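Local coordinates for protein probable glutathione reductase (Sinorhizobium meliloti, PDB 4DNA) that probably reduces glutathione disulfide to glutathione with NADPH, as an FAD-containing homodimer of the pyridine nucleotide-disulfide oxidoreductase family, at residues D112-L117 and K124-G129; A3-L8 and K130-E135; K29-A34 and A106-L111. All blocks are in the same frame, centred on the assembly; numbering follows the deposited sequence.

Contact 1 (D112-L117 and K124-G129); sequences DTRAEL and KLLASG. With FAD (flavin-adenine dinucleotide), chain C.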
loop_
_atom_site.group_PDB
_atom_site.type_symbol
_atom_site.label_atom_id
_atom_site.label_comp_id
_atom_site.label_asym_id
_atom_site.label_seq_id
_atom_site.Cartn_x
_atom_site.Cartn_y
_atom_site.Cartn_z
ATOM N N ASP A 112 28.708 -1.114 27.726
ATOM C CA ASP A 112 27.778 -2.236 27.847
ATOM C C ASP A 112 27.696 -2.661 29.311
ATOM O O ASP A 112 28.562 -3.370 29.834
ATOM C CB ASP A 112 28.192 -3.402 26.943
ATOM C CG ASP A 112 28.629 -2.944 25.558
ATOM O OD1 ASP A 112 27.826 -3.055 24.618
ATOM O OD2 ASP A 112 29.775 -2.468 25.410
ATOM N N THR A 113 26.638 -2.197 29.959
ATOM C CA THR A 113 26.445 -2.340 31.388
ATOM C C THR A 113 25.017 -1.922 31.690
ATOM O O THR A 113 24.434 -1.125 30.958
ATOM C CB THR A 113 27.437 -1.451 32.192
ATOM O OG1 THR A 113 27.065 -1.420 33.574
ATOM C CG2 THR A 113 27.462 -0.029 31.674
ATOM N N ARG A 114 24.444 -2.479 32.747
ATOM C CA ARG A 114 23.233 -1.920 33.327
ATOM C C ARG A 114 23.655 -0.665 34.109
ATOM O O ARG A 114 24.760 -0.622 34.675
ATOM C CB ARG A 114 22.551 -2.958 34.228
ATOM C CG ARG A 114 21.311 -2.467 34.951
ATOM C CD ARG A 114 20.816 -3.481 35.967
ATOM N NE ARG A 114 19.801 -2.896 36.842
ATOM C CZ ARG A 114 18.514 -2.762 36.523
ATOM N NH1 ARG A 114 18.065 -3.165 35.339
ATOM N NH2 ARG A 114 17.674 -2.215 37.384
ATOM N N ALA A 115 22.800 0.359 34.110
ATOM C CA ALA A 115 23.044 1.580 34.882
ATOM C C ALA A 115 21.918 1.840 35.890
ATOM O O ALA A 115 20.732 1.661 35.579
ATOM C CB ALA A 115 23.224 2.773 33.958
ATOM N N GLU A 116 22.300 2.241 37.104
ATOM C CA GLU A 116 21.335 2.633 38.124
ATOM C C GLU A 116 21.620 4.033 38.626
ATOM O O GLU A 116 22.653 4.631 38.304
ATOM C CB GLU A 116 21.328 1.650 39.287
ATOM C CG GLU A 116 20.270 0.570 39.174
ATOM C CD GLU A 116 20.481 -0.560 40.168
ATOM O OE1 GLU A 116 20.676 -0.280 41.380
ATOM O OE2 GLU A 116 20.451 -1.735 39.730
ATOM N N LEU A 117 20.695 4.546 39.425
ATOM C CA LEU A 117 20.781 5.908 39.902
ATOM C C LEU A 117 21.238 6.006 41.337
ATOM O O LEU A 117 20.622 5.423 42.237
ATOM C CB LEU A 117 19.437 6.604 39.735
ATOM C CG LEU A 117 19.177 7.101 38.319
ATOM C CD1 LEU A 117 17.693 7.301 38.079
ATOM C CD2 LEU A 117 19.936 8.398 38.087
ATOM N N LYS A 124 25.305 5.183 38.720
ATOM C CA LYS A 124 26.218 4.050 38.938
ATOM C C LYS A 124 26.139 3.011 37.821
ATOM O O LYS A 124 25.063 2.741 37.276
ATOM C CB LYS A 124 26.052 3.407 40.330
ATOM C CG LYS A 124 24.725 2.707 40.602
ATOM C CD LYS A 124 24.729 2.078 41.992
ATOM C CE LYS A 124 23.339 1.620 42.426
ATOM N NZ LYS A 124 23.317 1.194 43.858
ATOM N N LEU A 125 27.297 2.446 37.492
ATOM C CA LEU A 125 27.440 1.503 36.392
ATOM C C LEU A 125 27.878 0.156 36.947
ATOM O O LEU A 125 29.039 -0.015 37.300
ATOM C CB LEU A 125 28.504 2.010 35.419
ATOM C CG LEU A 125 28.499 3.489 35.008
ATOM C CD1 LEU A 125 29.907 3.995 34.682
ATOM C CD2 LEU A 125 27.538 3.709 33.845
ATOM N N LEU A 126 26.960 -0.801 37.011
ATOM C CA LEU A 126 27.217 -2.041 37.745
ATOM C C LEU A 126 28.403 -2.846 37.227
ATOM O O LEU A 126 29.235 -3.275 38.021
ATOM C CB LEU A 126 25.955 -2.913 37.853
ATOM C CG LEU A 126 24.724 -2.294 38.542
ATOM C CD1 LEU A 126 23.772 -3.384 39.014
ATOM C CD2 LEU A 126 25.086 -1.363 39.698
ATOM N N ALA A 127 28.498 -3.025 35.910
ATOM C CA ALA A 127 29.548 -3.865 35.308
ATOM C C ALA A 127 30.982 -3.527 35.756
ATOM O O ALA A 127 31.770 -4.439 36.034
ATOM C CB ALA A 127 29.444 -3.861 33.791
ATOM N N SER A 128 31.321 -2.238 35.832
ATOM C CA SER A 128 32.626 -1.833 36.361
ATOM C C SER A 128 32.583 -1.567 37.874
ATOM O O SER A 128 33.623 -1.532 38.536
ATOM C CB SER A 128 33.190 -0.624 35.597
ATOM O OG SER A 128 32.512 0.576 35.922
ATOM N N GLY A 129 31.378 -1.408 38.412
ATOM C CA GLY A 129 31.181 -1.021 39.800
ATOM C C GLY A 129 31.519 0.441 40.047
ATOM O O GLY A 129 31.818 0.828 41.177
HETATM P PA FAD C . 13.246 -0.052 24.315
HETATM O O1A FAD C . 12.283 -0.928 25.097
HETATM O O2A FAD C . 13.328 -0.085 22.804
HETATM O O5B FAD C . 14.735 -0.307 24.859
HETATM C C5B FAD C . 15.246 0.306 26.050
HETATM C C4B FAD C . 16.545 -0.421 26.362
HETATM O O4B FAD C . 17.034 -0.142 27.673
HETATM C C3B FAD C . 16.328 -1.919 26.280
HETATM O O3B FAD C . 17.221 -2.453 25.292
HETATM C C2B FAD C . 16.603 -2.423 27.683
HETATM O O2B FAD C . 17.223 -3.709 27.665
HETATM C C1B FAD C . 17.516 -1.352 28.262
HETATM N N9A FAD C . 17.436 -1.212 29.736
HETATM C C8A FAD C . 16.332 -1.441 30.472
HETATM N N7A FAD C . 16.539 -1.204 31.790
HETATM C C5A FAD C . 17.810 -0.803 31.902
HETATM C C6A FAD C . 18.654 -0.393 33.037
HETATM N N6A FAD C . 18.104 -0.407 34.276
HETATM N N1A FAD C . 19.938 -0.034 32.774
HETATM C C2A FAD C . 20.432 -0.053 31.512
HETATM N N3A FAD C . 19.709 -0.420 30.428
HETATM C C4A FAD C . 18.408 -0.801 30.556
HETATM N N1 FAD C . 6.130 -0.530 17.812
HETATM C C2 FAD C . 5.789 -0.052 16.594
HETATM O O2 FAD C . 5.778 1.184 16.405
HETATM N N3 FAD C . 5.459 -0.872 15.579
HETATM C C4 FAD C . 5.441 -2.215 15.696
HETATM O O4 FAD C . 5.137 -2.941 14.718
HETATM C C4X FAD C . 5.796 -2.812 17.009
HETATM N N5 FAD C . 5.807 -4.148 17.209
HETATM C C5X FAD C . 6.147 -4.651 18.426
HETATM C C6 FAD C . 6.158 -6.031 18.633
HETATM C C7 FAD C . 6.497 -6.559 19.883
HETATM C C7M FAD C . 6.496 -8.057 20.055
HETATM C C8 FAD C . 6.869 -5.643 21.008
HETATM C C8M FAD C . 7.258 -6.152 22.370
HETATM C C9 FAD C . 6.857 -4.270 20.805
HETATM C C9A FAD C . 6.510 -3.742 19.563
HETATM N N10 FAD C . 6.505 -2.345 19.370
HETATM C C10 FAD C . 6.150 -1.855 18.091
HETATM C "C1'" FAD C . 6.855 -1.451 20.489
HETATM C "C2'" FAD C . 8.271 -0.900 20.406
HETATM O "O2'" FAD C . 9.201 -1.984 20.306
HETATM C "C3'" FAD C . 8.574 -0.016 21.617
HETATM O "O3'" FAD C . 7.495 0.914 21.769
HETATM C "C4'" FAD C . 9.886 0.758 21.485
HETATM O "O4'" FAD C . 10.986 -0.161 21.494
HETATM C "C5'" FAD C . 10.054 1.752 22.622
HETATM O "O5'" FAD C . 11.444 1.883 22.911
HETATM P P FAD C . 12.023 2.548 24.266
HETATM O O1P FAD C . 12.828 3.785 23.909
HETATM O O2P FAD C . 10.931 2.631 25.305
HETATM O O3P FAD C . 13.099 1.478 24.793
#
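Arg114, just ahead of the first strand of a beta hairpin, reaches along the adenine of FAD. Its CG stands anti to the backbone N (chi1 177°) and lies 3.5 Å from FAD N1A, with CB a little farther back. CD rests on Leu126 CD1 at 4.2 Å, and NE gives a straight bond to Glu116 OE2 (3.2 Å), in the guanidinium plane and on the anti lone pair of the carboxylate. CZ and NH1 then pass by the adenine amino group: FAD N6A sits over one guanidinium face, off toward the rim, 3.0 Å from NH1. At the tip, NH1 forms a salt bridge with Glu36 and NH2 bonds to Gly272 O.

Behind it the hairpin is zipped by the mutual backbone bonds of Glu116 and Lys124, Lys124 N to Glu116 O being 2.7 Å. Arg114 O takes both Leu126 N and Thr113 OG1, and that hydroxyl receives Ala127 N at 3.2 Å. Lys124 lies alongside Glu116 and makes a long salt bridge to OE1. With Ala115 N bonded to FAD N1A (3.2 Å), the adenine is read by a main-chain amide, while Glu36 and Glu116 probably balance the arginine's charge and hold its guanidinium beside N6A.

Contact 2 (A3-L8 and K130-E135); sequences AFDYDL and KTVTAE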
loop_
_atom_site.group_PDB
_atom_site.type_symbol
_atom_site.label_atom_id
_atom_site.label_comp_id
_atom_site.label_asym_id
_atom_site.label_seq_id
_atom_site.Cartn_x
_atom_site.Cartn_y
_atom_site.Cartn_z
ATOM N N ALA A 3 32.858 20.991 36.584
ATOM C CA ALA A 3 31.528 20.471 36.151
ATOM C C ALA A 3 31.433 18.946 36.303
ATOM O O ALA A 3 32.115 18.356 37.153
ATOM C CB ALA A 3 31.220 20.901 34.718
ATOM N N PHE A 4 30.587 18.325 35.475
ATOM C CA PHE A 4 30.261 16.903 35.590
ATOM C C PHE A 4 31.055 16.070 34.596
ATOM O O PHE A 4 31.591 16.600 33.624
ATOM C CB PHE A 4 28.772 16.652 35.312
ATOM C CG PHE A 4 27.828 17.624 35.973
ATOM C CD1 PHE A 4 27.666 18.917 35.476
ATOM C CD2 PHE A 4 27.057 17.226 37.061
ATOM C CE1 PHE A 4 26.777 19.801 36.074
ATOM C CE2 PHE A 4 26.165 18.104 37.660
ATOM C CZ PHE A 4 26.023 19.393 37.166
ATOM N N ASP A 5 31.087 14.758 34.825
ATOM C CA ASP A 5 31.705 13.822 33.892
ATOM C C ASP A 5 31.128 13.984 32.493
ATOM O O ASP A 5 31.867 14.085 31.522
ATOM C CB ASP A 5 31.515 12.378 34.361
ATOM C CG ASP A 5 32.067 12.132 35.752
ATOM O OD1 ASP A 5 33.117 12.714 36.119
ATOM O OD2 ASP A 5 31.445 11.339 36.481
ATOM N N TYR A 6 29.806 14.008 32.395
ATOM C CA TYR A 6 29.148 14.138 31.103
ATOM C C TYR A 6 28.131 15.259 31.143
ATOM O O TYR A 6 27.733 15.701 32.216
ATOM C CB TYR A 6 28.461 12.823 30.708
ATOM C CG TYR A 6 29.382 11.624 30.731
ATOM C CD1 TYR A 6 30.267 11.382 29.687
ATOM C CD2 TYR A 6 29.368 10.737 31.802
ATOM C CE1 TYR A 6 31.117 10.286 29.708
ATOM C CE2 TYR A 6 30.213 9.637 31.834
ATOM C CZ TYR A 6 31.086 9.413 30.787
ATOM O OH TYR A 6 31.927 8.319 30.818
ATOM N N ASP A 7 27.725 15.733 29.975
ATOM C CA ASP A 7 26.634 16.686 29.913
ATOM C C ASP A 7 25.333 15.907 29.992
ATOM O O ASP A 7 24.358 16.376 30.580
ATOM C CB ASP A 7 26.699 17.517 28.630
ATOM C CG ASP A 7 27.926 18.411 28.579
ATOM O OD1 ASP A 7 27.946 19.459 29.272
ATOM O OD2 ASP A 7 28.881 18.065 27.847
ATOM N N LEU A 8 25.339 14.702 29.422
ATOM C CA LEU A 8 24.122 13.922 29.274
ATOM C C LEU A 8 24.343 12.418 29.350
ATOM O O LEU A 8 24.869 11.826 28.413
ATOM C CB LEU A 8 23.432 14.249 27.947
ATOM C CG LEU A 8 22.183 13.400 27.691
ATOM C CD1 LEU A 8 20.988 13.920 28.481
ATOM C CD2 LEU A 8 21.866 13.346 26.212
ATOM N N LYS A 130 31.472 1.253 38.991
ATOM C CA LYS A 130 31.812 2.688 39.059
ATOM C C LYS A 130 30.625 3.644 39.251
ATOM O O LYS A 130 29.461 3.264 39.102
ATOM C CB LYS A 130 32.620 3.114 37.818
ATOM C CG LYS A 130 34.052 3.543 38.099
ATOM C CD LYS A 130 34.940 2.364 38.469
ATOM C CE LYS A 130 36.011 2.777 39.458
ATOM N NZ LYS A 130 36.668 1.564 40.000
ATOM N N THR A 131 30.957 4.896 39.556
ATOM C CA THR A 131 30.004 5.967 39.864
ATOM C C THR A 131 30.291 7.160 38.953
ATOM O O THR A 131 31.434 7.632 38.888
ATOM C CB THR A 131 30.167 6.398 41.342
ATOM O OG1 THR A 131 29.572 5.413 42.196
ATOM C CG2 THR A 131 29.551 7.770 41.619
ATOM N N VAL A 132 29.265 7.658 38.268
ATOM C CA VAL A 132 29.452 8.719 37.274
ATOM C C VAL A 132 28.445 9.874 37.400
ATOM O O VAL A 132 27.280 9.656 37.732
ATOM C CB VAL A 132 29.449 8.117 35.849
ATOM C CG1 VAL A 132 28.670 8.979 34.862
ATOM C CG2 VAL A 132 30.876 7.855 35.372
ATOM N N THR A 133 28.897 11.097 37.127
ATOM C CA THR A 133 28.027 12.271 37.191
ATOM C C THR A 133 27.687 12.839 35.804
ATOM O O THR A 133 28.548 12.916 34.920
ATOM C CB THR A 133 28.636 13.396 38.049
ATOM O OG1 THR A 133 29.886 13.802 37.481
ATOM C CG2 THR A 133 28.853 12.934 39.492
ATOM N N ALA A 134 26.420 13.226 35.631
ATOM C CA ALA A 134 25.959 13.942 34.443
ATOM C C ALA A 134 25.093 15.134 34.844
ATOM O O ALA A 134 24.502 15.139 35.932
ATOM C CB ALA A 134 25.195 13.014 33.512
ATOM N N GLU A 135 25.029 16.139 33.967
ATOM C CA GLU A 135 24.198 17.332 34.174
ATOM C C GLU A 135 22.707 17.056 33.908
ATOM O O GLU A 135 21.846 17.394 34.725
ATOM C CB GLU A 135 24.699 18.500 33.312
ATOM C CG GLU A 135 23.964 19.817 33.558
ATOM C CD GLU A 135 24.562 20.996 32.804
ATOM O OE1 GLU A 135 24.609 20.953 31.548
ATOM O OE2 GLU A 135 24.977 21.974 33.473
#
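The last strand of a three-stranded antiparallel beta meander, 130-134, meets the start of strand 6-11, the central strand of the parallel sheet in the FAD-binding Rossmann-type domain. Along 130-135 the contact begins at Val132, whose CG1 touches the edge of the Tyr6 ring at CE2 (3.5 Å), the two side chains crossing at about a right angle. The hydroxyl of that tyrosine bonds to Glu109.

Thr133 is held by Asp5 from two directions. Its backbone N points almost straight at Asp5 OD2 (2.6 Å), arriving from above the carboxylate plane. Its OG1, set between the backbone N and the carbonyl carbon (chi1 60°), accepts Asp5 N at 3.1 Å along an almost linear path and adds a weak bond to OD2. Thr133 O then receives Tyr6 N (3.0 Å), in the carbonyl plane.

Ala134 pairs with Tyr6 in a parallel bridge, and their CB atoms sit 4.3 Å apart on the same face. Glu135 N closes the bridge on Tyr6 O at 3.3 Å.

Beyond it, Glu135 crosses one face of the Phe4 ring at about a right angle, its CB 3.9 Å from the ring centroid in a CH-pi contact. A serine in place of Phe4 would remove the ring that lies against Glu135, and would probably loosen the N-terminal lead into strand 6-11. Glu135 OE1 ends 4.3 Å from Asp7 OD1, a like-charged neighbour, while Asp7 OD2 accepts the backbone N of Lys30.

Contact 3 (K29-A34 and A106-L111); sequences KKVAIA and AGAEIL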
loop_
_atom_site.group_PDB
_atom_site.type_symbol
_atom_site.label_atom_id
_atom_site.label_comp_id
_atom_site.label_asym_id
_atom_site.label_seq_id
_atom_site.Cartn_x
_atom_site.Cartn_y
_atom_site.Cartn_z
ATOM N N LYS A 29 28.139 17.638 22.543
ATOM C CA LYS A 29 27.926 17.467 23.980
ATOM C C LYS A 29 28.622 16.197 24.450
ATOM O O LYS A 29 28.634 15.186 23.742
ATOM C CB LYS A 29 26.427 17.372 24.321
ATOM C CG LYS A 29 25.549 18.529 23.848
ATOM C CD LYS A 29 25.672 19.765 24.733
ATOM C CE LYS A 29 24.864 20.931 24.169
ATOM N NZ LYS A 29 25.236 22.244 24.770
ATOM N N LYS A 30 29.205 16.252 25.641
ATOM C CA LYS A 30 29.691 15.049 26.304
ATOM C C LYS A 30 28.495 14.153 26.648
ATOM O O LYS A 30 27.729 14.462 27.566
ATOM C CB LYS A 30 30.439 15.425 27.580
ATOM C CG LYS A 30 31.903 15.790 27.406
ATOM C CD LYS A 30 32.785 14.689 27.972
ATOM C CE LYS A 30 33.792 15.252 28.961
ATOM N NZ LYS A 30 34.155 14.224 29.974
ATOM N N VAL A 31 28.327 13.060 25.908
ATOM C CA VAL A 31 27.210 12.132 26.136
ATOM C C VAL A 31 27.740 10.752 26.514
ATOM O O VAL A 31 28.779 10.330 26.010
ATOM C CB VAL A 31 26.298 12.002 24.880
ATOM C CG1 VAL A 31 25.122 11.070 25.131
ATOM C CG2 VAL A 31 25.786 13.361 24.419
ATOM N N ALA A 32 27.040 10.055 27.399
ATOM C CA ALA A 32 27.330 8.646 27.675
ATOM C C ALA A 32 26.049 7.797 27.613
ATOM O O ALA A 32 24.971 8.265 27.987
ATOM C CB ALA A 32 28.013 8.502 29.023
ATOM N N ILE A 33 26.157 6.560 27.137
ATOM C CA ILE A 33 24.980 5.689 27.029
ATOM C C ILE A 33 25.254 4.238 27.440
ATOM O O ILE A 33 26.259 3.644 27.039
ATOM C CB ILE A 33 24.311 5.778 25.623
ATOM C CG1 ILE A 33 23.088 4.842 25.524
ATOM C CG2 ILE A 33 25.322 5.536 24.507
ATOM C CD1 ILE A 33 22.084 5.201 24.445
ATOM N N ALA A 34 24.350 3.680 28.240
ATOM C CA ALA A 34 24.500 2.324 28.752
ATOM C C ALA A 34 23.351 1.399 28.349
ATOM O O ALA A 34 22.179 1.705 28.603
ATOM C CB ALA A 34 24.638 2.359 30.264
ATOM N N ALA A 106 28.914 9.915 15.954
ATOM C CA ALA A 106 28.488 11.202 16.508
ATOM C C ALA A 106 29.382 11.635 17.675
ATOM O O ALA A 106 29.406 12.812 18.027
ATOM C CB ALA A 106 27.026 11.138 16.946
ATOM N N GLY A 107 30.094 10.679 18.278
ATOM C CA GLY A 107 31.014 10.958 19.385
ATOM C C GLY A 107 30.618 10.453 20.766
ATOM O O GLY A 107 31.440 10.434 21.683
ATOM N N ALA A 108 29.361 10.049 20.919
ATOM C CA ALA A 108 28.858 9.522 22.182
ATOM C C ALA A 108 29.661 8.311 22.672
ATOM O O ALA A 108 30.127 7.498 21.872
ATOM C CB ALA A 108 27.390 9.162 22.046
ATOM N N GLU A 109 29.822 8.203 23.987
ATOM C CA GLU A 109 30.550 7.090 24.573
ATOM C C GLU A 109 29.632 5.905 24.854
ATOM O O GLU A 109 28.652 6.024 25.596
ATOM C CB GLU A 109 31.250 7.531 25.848
ATOM C CG GLU A 109 32.057 6.431 26.493
ATOM C CD GLU A 109 32.742 6.884 27.755
ATOM O OE1 GLU A 109 32.654 8.092 28.068
ATOM O OE2 GLU A 109 33.373 6.034 28.427
ATOM N N ILE A 110 29.967 4.764 24.261
ATOM C CA ILE A 110 29.175 3.542 24.394
ATOM C C ILE A 110 29.793 2.632 25.450
ATOM O O ILE A 110 30.999 2.367 25.423
ATOM C CB ILE A 110 29.088 2.772 23.056
ATOM C CG1 ILE A 110 28.575 3.681 21.936
ATOM C CG2 ILE A 110 28.186 1.555 23.192
ATOM C CD1 ILE A 110 28.899 3.202 20.535
ATOM N N LEU A 111 28.964 2.164 26.380
ATOM C CA LEU A 111 29.383 1.173 27.366
ATOM C C LEU A 111 28.295 0.135 27.532
ATOM O O LEU A 111 27.109 0.462 27.475
ATOM C CB LEU A 111 29.704 1.819 28.713
ATOM C CG LEU A 111 29.093 3.192 28.950
ATOM C CD1 LEU A 111 28.434 3.281 30.310
ATOM C CD2 LEU A 111 30.168 4.250 28.795
#
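Leu111 folds its CD1 back against the methyl of Ala34, 3.9 Å from Ala34 CB, so that the branched end comes nearer to strand 31-34 than the start of the side chain does. On the way its CG passes 3.4 Å from Ile33 O. Ala34 also belongs to the FAD pocket, touching the cofactor through its backbone O, while its methyl stays about 5 Å from the nearest atom of FAD.

The backbones run in the same direction, 19° apart, and are laced in the alternating manner of parallel strands. Glu109 N gives a nearly straight bond to Val31 O (3.1 Å), although it approaches from above the carbonyl plane. The residue answers with its own carbonyl, since Ile33 N bonds to Glu109 O at 3.0 Å, nearly along the C=O axis. Leu111 N then reaches Ile33 O (3.2 Å) in the same end-on way.

Ile33 has its CG1 anti to the backbone N (chi1 179°), which carries the longer branch away from the neighbouring strand, while CG2 settles 3.5 Å from Glu109 O. On that face Ile110 turns to helix 81-106, meeting Arg100, Leu103 and Ala104. Glu109 lies on the other face with Ala32 and extends fully, placing OE1 where Tyr6 OH bonds to it. At the entry to the strand, Val31 CB packs 4.2 Å from Ala108 CB, and helix 15-25 covers both through Ala25. Just before, Gly107 ends helix 81-106 with positive phi in a Schellman motif, turning the chain into the edge strand. Strands 109-112, 31-35 and 6-11 thus stand in the 3-2-1 order of a Rossmann-type dinucleotide-binding domain, here the one that holds FAD.

How the contacts relate
The three contacts crowd one end of the FAD domain, their centres 11 to 14 Å apart, and both contact 1 and contact 3 fall inside the long loop closed by contact 2. Contacts 2 and 3 share the parallel sheet: Asp7 N bonds to Lys30 O at 2.7 Å, joining strand 6-11 to its neighbour 31-35. Contacts 1 and 2 share the meander, where Leu125 N probably bonds to Lys130 O (2.8 Å). Between sheet and meander, Leu125 CD2 packs on Leu111 CD1 and Ala115 CB on Ala34 CB (4.0 Å). Contacts 1 and 3 both reach the FAD; contact 2 stays back, with the Val132 side chain about 13 Å from it.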